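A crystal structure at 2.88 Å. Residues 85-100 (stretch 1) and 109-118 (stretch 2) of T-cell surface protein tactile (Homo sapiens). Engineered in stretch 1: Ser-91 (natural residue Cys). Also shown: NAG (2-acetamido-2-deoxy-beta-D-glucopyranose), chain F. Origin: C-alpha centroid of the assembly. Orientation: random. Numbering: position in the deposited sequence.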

# COMPACT_ATOMS: atom_id res chain seq x y z
N HIS A 85 -40.81 3.32 -28.14
CA HIS A 85 -41.28 3.86 -29.42
C HIS A 85 -40.78 5.28 -29.67
O HIS A 85 -40.91 6.16 -28.82
N LEU A 86 -40.21 5.49 -30.87
CA LEU A 86 -39.69 6.77 -31.36
C LEU A 86 -40.28 7.03 -32.74
O LEU A 86 -40.11 6.21 -33.64
N ARG A 87 -41.03 8.14 -32.88
CA ARG A 87 -41.72 8.50 -34.13
C ARG A 87 -41.32 9.89 -34.62
O ARG A 87 -41.12 10.79 -33.81
N ASN A 88 -41.25 10.07 -35.97
CA ASN A 88 -40.90 11.31 -36.68
C ASN A 88 -39.65 11.95 -36.03
O ASN A 88 -39.68 13.10 -35.56
N MET A 89 -38.56 11.16 -35.98
CA MET A 89 -37.29 11.48 -35.34
C MET A 89 -36.51 12.60 -36.03
O MET A 89 -36.61 12.79 -37.24
N SER A 90 -35.71 13.33 -35.22
CA SER A 90 -34.82 14.41 -35.64
C SER A 90 -33.38 14.11 -35.15
O SER A 90 -33.16 13.06 -34.54
N SER A 91 -32.42 15.01 -35.43
CA SER A 91 -31.01 14.86 -35.04
C SER A 91 -30.81 14.89 -33.51
O SER A 91 -29.84 14.32 -33.02
N SER A 92 -31.73 15.54 -32.76
CA SER A 92 -31.68 15.65 -31.30
C SER A 92 -32.00 14.31 -30.61
O SER A 92 -31.57 14.10 -29.47
N VAL A 93 -32.73 13.41 -31.30
CA VAL A 93 -33.13 12.09 -30.80
C VAL A 93 -31.93 11.11 -30.89
O VAL A 93 -31.90 10.13 -30.14
N SER A 94 -30.96 11.38 -31.79
CA SER A 94 -29.77 10.55 -32.00
C SER A 94 -28.96 10.41 -30.70
O SER A 94 -28.73 11.40 -30.00
N GLY A 95 -28.57 9.17 -30.38
CA GLY A 95 -27.80 8.85 -29.19
C GLY A 95 -27.91 7.40 -28.76
O GLY A 95 -28.56 6.59 -29.42
N ARG A 96 -27.25 7.07 -27.63
CA ARG A 96 -27.24 5.73 -27.06
C ARG A 96 -28.41 5.53 -26.09
O ARG A 96 -28.59 6.33 -25.17
N TYR A 97 -29.21 4.48 -26.33
CA TYR A 97 -30.37 4.10 -25.52
C TYR A 97 -30.13 2.72 -24.93
O TYR A 97 -29.94 1.76 -25.67
N GLU A 98 -30.13 2.62 -23.59
CA GLU A 98 -29.89 1.37 -22.89
C GLU A 98 -31.15 0.85 -22.21
O GLU A 98 -31.90 1.63 -21.62
N CYS A 99 -31.36 -0.47 -22.28
CA CYS A 99 -32.46 -1.15 -21.60
C CYS A 99 -31.86 -2.11 -20.58
O CYS A 99 -30.83 -2.75 -20.84
N MET A 100 -32.46 -2.16 -19.39
CA MET A 100 -32.01 -3.04 -18.32
C MET A 100 -33.16 -3.93 -17.90
O MET A 100 -34.21 -3.43 -17.51
N GLN A 109 -29.97 -8.39 -17.49
CA GLN A 109 -29.70 -8.36 -18.93
C GLN A 109 -29.59 -6.91 -19.36
O GLN A 109 -30.37 -6.07 -18.89
N THR A 110 -28.63 -6.60 -20.24
CA THR A 110 -28.40 -5.23 -20.71
C THR A 110 -28.22 -5.23 -22.23
O THR A 110 -27.51 -6.07 -22.78
N LYS A 111 -28.88 -4.27 -22.91
CA LYS A 111 -28.76 -4.08 -24.35
C LYS A 111 -28.70 -2.58 -24.65
O LYS A 111 -29.58 -1.83 -24.23
N ILE A 112 -27.63 -2.16 -25.34
CA ILE A 112 -27.39 -0.76 -25.70
C ILE A 112 -27.61 -0.59 -27.20
O ILE A 112 -27.00 -1.30 -28.01
N TYR A 113 -28.50 0.34 -27.56
CA TYR A 113 -28.84 0.68 -28.93
C TYR A 113 -28.29 2.06 -29.27
O TYR A 113 -28.70 3.05 -28.66
N ASN A 114 -27.33 2.13 -30.20
CA ASN A 114 -26.76 3.40 -30.63
C ASN A 114 -27.52 3.86 -31.86
O ASN A 114 -27.28 3.37 -32.97
N LEU A 115 -28.51 4.75 -31.65
CA LEU A 115 -29.36 5.29 -32.70
C LEU A 115 -28.67 6.46 -33.39
O LEU A 115 -28.32 7.45 -32.75
N LEU A 116 -28.47 6.33 -34.71
CA LEU A 116 -27.82 7.33 -35.55
C LEU A 116 -28.80 7.84 -36.60
O LEU A 116 -29.35 7.05 -37.37
N ILE A 117 -29.05 9.16 -36.60
CA ILE A 117 -29.97 9.81 -37.54
C ILE A 117 -29.13 10.47 -38.65
O ILE A 117 -28.34 11.37 -38.38
N GLN A 118 -29.31 9.99 -39.90
CA GLN A 118 -28.60 10.47 -41.08
C GLN A 118 -29.55 11.22 -42.01
O GLN A 118 -29.70 12.44 -41.89

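Antiparallel strands fix their backbones by hydrogen bonding, and the side chains then sort by alternation; the pairing of strand 95-100 with strand 109-117 illustrates how the packing is concentrated where one strand runs on past its partner and meets the loop before it. Leu-115 and Ile-117 cover the most surface here, followed by Ile-112.

Leu-115, with chi1 t and chi2 p, is buried on the sheet face that also carries Tyr-97, Tyr-113, Cys-99 and Lys-111. Its CD2 is a meeting point: it lies 3.7 Å from Met-89 SD, 3.9 Å from Leu-86 CD1, 4.0 Å from Tyr-97 CE2 and 4.3 Å from Val-93 CG1. Gly-95, its backbone partner, has no side chain; the apolar neighbours are Leu-86, Met-89 and Val-93, which precede it in sequence, and Tyr-97, which follows. The Tyr-97 side chain (chi1 m) is anchored within its own stretch, its OH donating to Val-93 O at 2.7 Å, which ties the ring to the loop.

Ile-117 (m, m) points toward stretch 1. Its CD1 reaches Met-89 SD at 3.9 Å; Met-89 (m, t, m) therefore touches both Leu-115 and Ile-117, while CG1 of Ile-117 rests 3.4 Å from Ser-90 O. Nearby, Ser-94 in its t rotamer donates from OG to Leu-115 O at 3.0 Å, adding a side-chain bond to an oxygen that also accepts from Gly-95 N at 2.9 Å.

On the other face, Ile-112 (chi1 m, chi2 107°) touches two charged side chains, the aliphatic part of Glu-98 (chi1 t, chi2 t) and the flat guanidinium of Arg-96 (chi1 m, chi2 t). Its CG1 is 3.7 Å from Glu-98 CG, and its CG2 sits over one face of the Arg-96 guanidinium, 3.8 Å from CZ of Arg-96. The sugar NAG stands apart from this packing, with its O7 3.2 Å from His-85 CE1.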

# COMPACT_ATOMS: atom_id res chain seq x y z
CB HIS A 85 -42.81 3.83 -29.49
CG HIS A 85 -43.38 2.46 -29.32
ND1 HIS A 85 -43.39 1.55 -30.36
CD2 HIS A 85 -43.91 1.88 -28.22
CE1 HIS A 85 -43.94 0.45 -29.87
NE2 HIS A 85 -44.27 0.60 -28.59
CB LEU A 86 -38.15 6.76 -31.39
CG LEU A 86 -37.42 6.53 -30.06
CD1 LEU A 86 -36.03 5.98 -30.28
CD2 LEU A 86 -37.37 7.80 -29.22
CB ARG A 87 -43.24 8.43 -33.94
CG ARG A 87 -43.76 7.05 -33.57
CD ARG A 87 -45.25 7.05 -33.30
NE ARG A 87 -45.65 5.88 -32.52
CZ ARG A 87 -45.70 5.85 -31.19
NH1 ARG A 87 -45.39 6.93 -30.48
NH2 ARG A 87 -46.07 4.75 -30.56
CB ASN A 88 -42.08 12.29 -36.72
CG ASN A 88 -42.36 12.86 -38.09
OD1 ASN A 88 -41.54 13.57 -38.68
ND2 ASN A 88 -43.55 12.58 -38.61
CB MET A 89 -36.41 10.23 -35.27
CG MET A 89 -36.99 9.12 -34.42
SD MET A 89 -35.95 7.65 -34.34
CE MET A 89 -36.20 6.97 -35.96
CB SER A 90 -35.31 15.76 -35.10
OG SER A 90 -35.04 15.93 -33.72
CB SER A 91 -30.16 15.95 -35.69
OG SER A 91 -30.57 17.25 -35.30
CB SER A 92 -32.65 16.73 -30.81
OG SER A 92 -33.97 16.50 -31.27
CB VAL A 93 -34.38 11.54 -31.56
CG1 VAL A 93 -35.02 10.38 -30.80
CG2 VAL A 93 -35.40 12.64 -31.81
CB SER A 94 -28.89 11.13 -33.10
OG SER A 94 -27.74 10.34 -33.34
CB ARG A 96 -25.91 5.46 -26.34
CG ARG A 96 -24.81 4.92 -27.23
CD ARG A 96 -23.42 5.13 -26.64
NE ARG A 96 -23.24 4.44 -25.36
CZ ARG A 96 -22.61 3.27 -25.22
NH1 ARG A 96 -22.10 2.65 -26.28
NH2 ARG A 96 -22.50 2.72 -24.02
CB TYR A 97 -31.66 4.13 -26.36
CG TYR A 97 -32.09 5.51 -26.78
CD1 TYR A 97 -32.92 6.29 -25.98
CD2 TYR A 97 -31.68 6.04 -28.01
CE1 TYR A 97 -33.32 7.56 -26.37
CE2 TYR A 97 -32.08 7.32 -28.41
CZ TYR A 97 -32.90 8.07 -27.59
OH TYR A 97 -33.29 9.33 -27.97
CB GLU A 98 -28.77 1.56 -21.84
CG GLU A 98 -28.24 0.26 -21.26
CD GLU A 98 -27.60 0.37 -19.88
OE1 GLU A 98 -28.15 -0.23 -18.93
OE2 GLU A 98 -26.55 1.03 -19.76
CB CYS A 99 -33.42 -1.85 -22.57
SG CYS A 99 -32.94 -3.54 -23.04
CB MET A 100 -31.47 -2.22 -17.14
CG MET A 100 -30.57 -3.02 -16.23
SD MET A 100 -29.97 -2.07 -14.82
CE MET A 100 -28.69 -1.07 -15.61
CB GLN A 109 -30.80 -9.09 -19.72
CG GLN A 109 -30.49 -10.55 -19.99
CD GLN A 109 -31.26 -11.45 -19.06
OE1 GLN A 109 -32.42 -11.80 -19.32
NE2 GLN A 109 -30.63 -11.85 -17.96
CB THR A 110 -27.18 -4.63 -19.97
OG1 THR A 110 -27.44 -4.64 -18.57
CG2 THR A 110 -26.86 -3.20 -20.41
CB LYS A 111 -29.90 -4.76 -25.12
CG LYS A 111 -29.49 -5.16 -26.54
CD LYS A 111 -30.63 -5.78 -27.34
CE LYS A 111 -30.70 -7.28 -27.23
NZ LYS A 111 -31.85 -7.83 -28.01
CB ILE A 112 -25.98 -0.26 -25.25
CG1 ILE A 112 -25.66 -0.65 -23.79
CG2 ILE A 112 -25.84 1.25 -25.44
CD1 ILE A 112 -24.63 -1.76 -23.64
CB TYR A 113 -30.37 0.67 -29.13
CG TYR A 113 -31.01 -0.70 -29.19
CD1 TYR A 113 -31.05 -1.42 -30.38
CD2 TYR A 113 -31.64 -1.24 -28.07
CE1 TYR A 113 -31.66 -2.67 -30.44
CE2 TYR A 113 -32.26 -2.49 -28.13
CZ TYR A 113 -32.27 -3.20 -29.32
OH TYR A 113 -32.87 -4.43 -29.39
CB ASN A 114 -25.24 3.29 -30.86
CG ASN A 114 -24.55 4.60 -31.17
OD1 ASN A 114 -24.92 5.68 -30.68
ND2 ASN A 114 -23.50 4.53 -31.98
CB LEU A 115 -30.73 5.71 -32.13
CG LEU A 115 -31.76 6.30 -33.10
CD1 LEU A 115 -32.28 5.25 -34.08
CD2 LEU A 115 -32.91 6.91 -32.34
CB LEU A 116 -26.55 6.75 -36.21
CG LEU A 116 -25.43 6.33 -35.26
CD1 LEU A 116 -25.25 4.83 -35.26
CD2 LEU A 116 -24.13 7.03 -35.60
CB ILE A 117 -30.93 10.82 -36.84
CG1 ILE A 117 -31.71 10.17 -35.65
CG2 ILE A 117 -31.87 11.51 -37.84
CD1 ILE A 117 -32.69 8.95 -35.96
CB GLN A 118 -27.94 9.30 -41.83
CG GLN A 118 -26.76 8.67 -41.09
CD GLN A 118 -26.15 7.53 -41.87
OE1 GLN A 118 -26.77 6.48 -42.08
NE2 GLN A 118 -24.91 7.70 -42.29
C1 NAG F . -43.20 -0.67 -34.79
C2 NAG F . -44.54 -0.28 -34.17
C3 NAG F . -45.53 -0.08 -35.32
C4 NAG F . -45.00 0.92 -36.35
C5 NAG F . -43.63 0.47 -36.87
C6 NAG F . -42.97 1.48 -37.78
C7 NAG F . -45.82 -1.19 -32.25
C8 NAG F . -46.10 -2.42 -31.43
N2 NAG F . -44.98 -1.36 -33.29
O3 NAG F . -46.78 0.38 -34.81
O4 NAG F . -45.91 1.01 -37.44
O5 NAG F . -42.74 0.27 -35.76
O6 NAG F . -41.67 1.06 -38.16
O7 NAG F . -46.32 -0.10 -31.98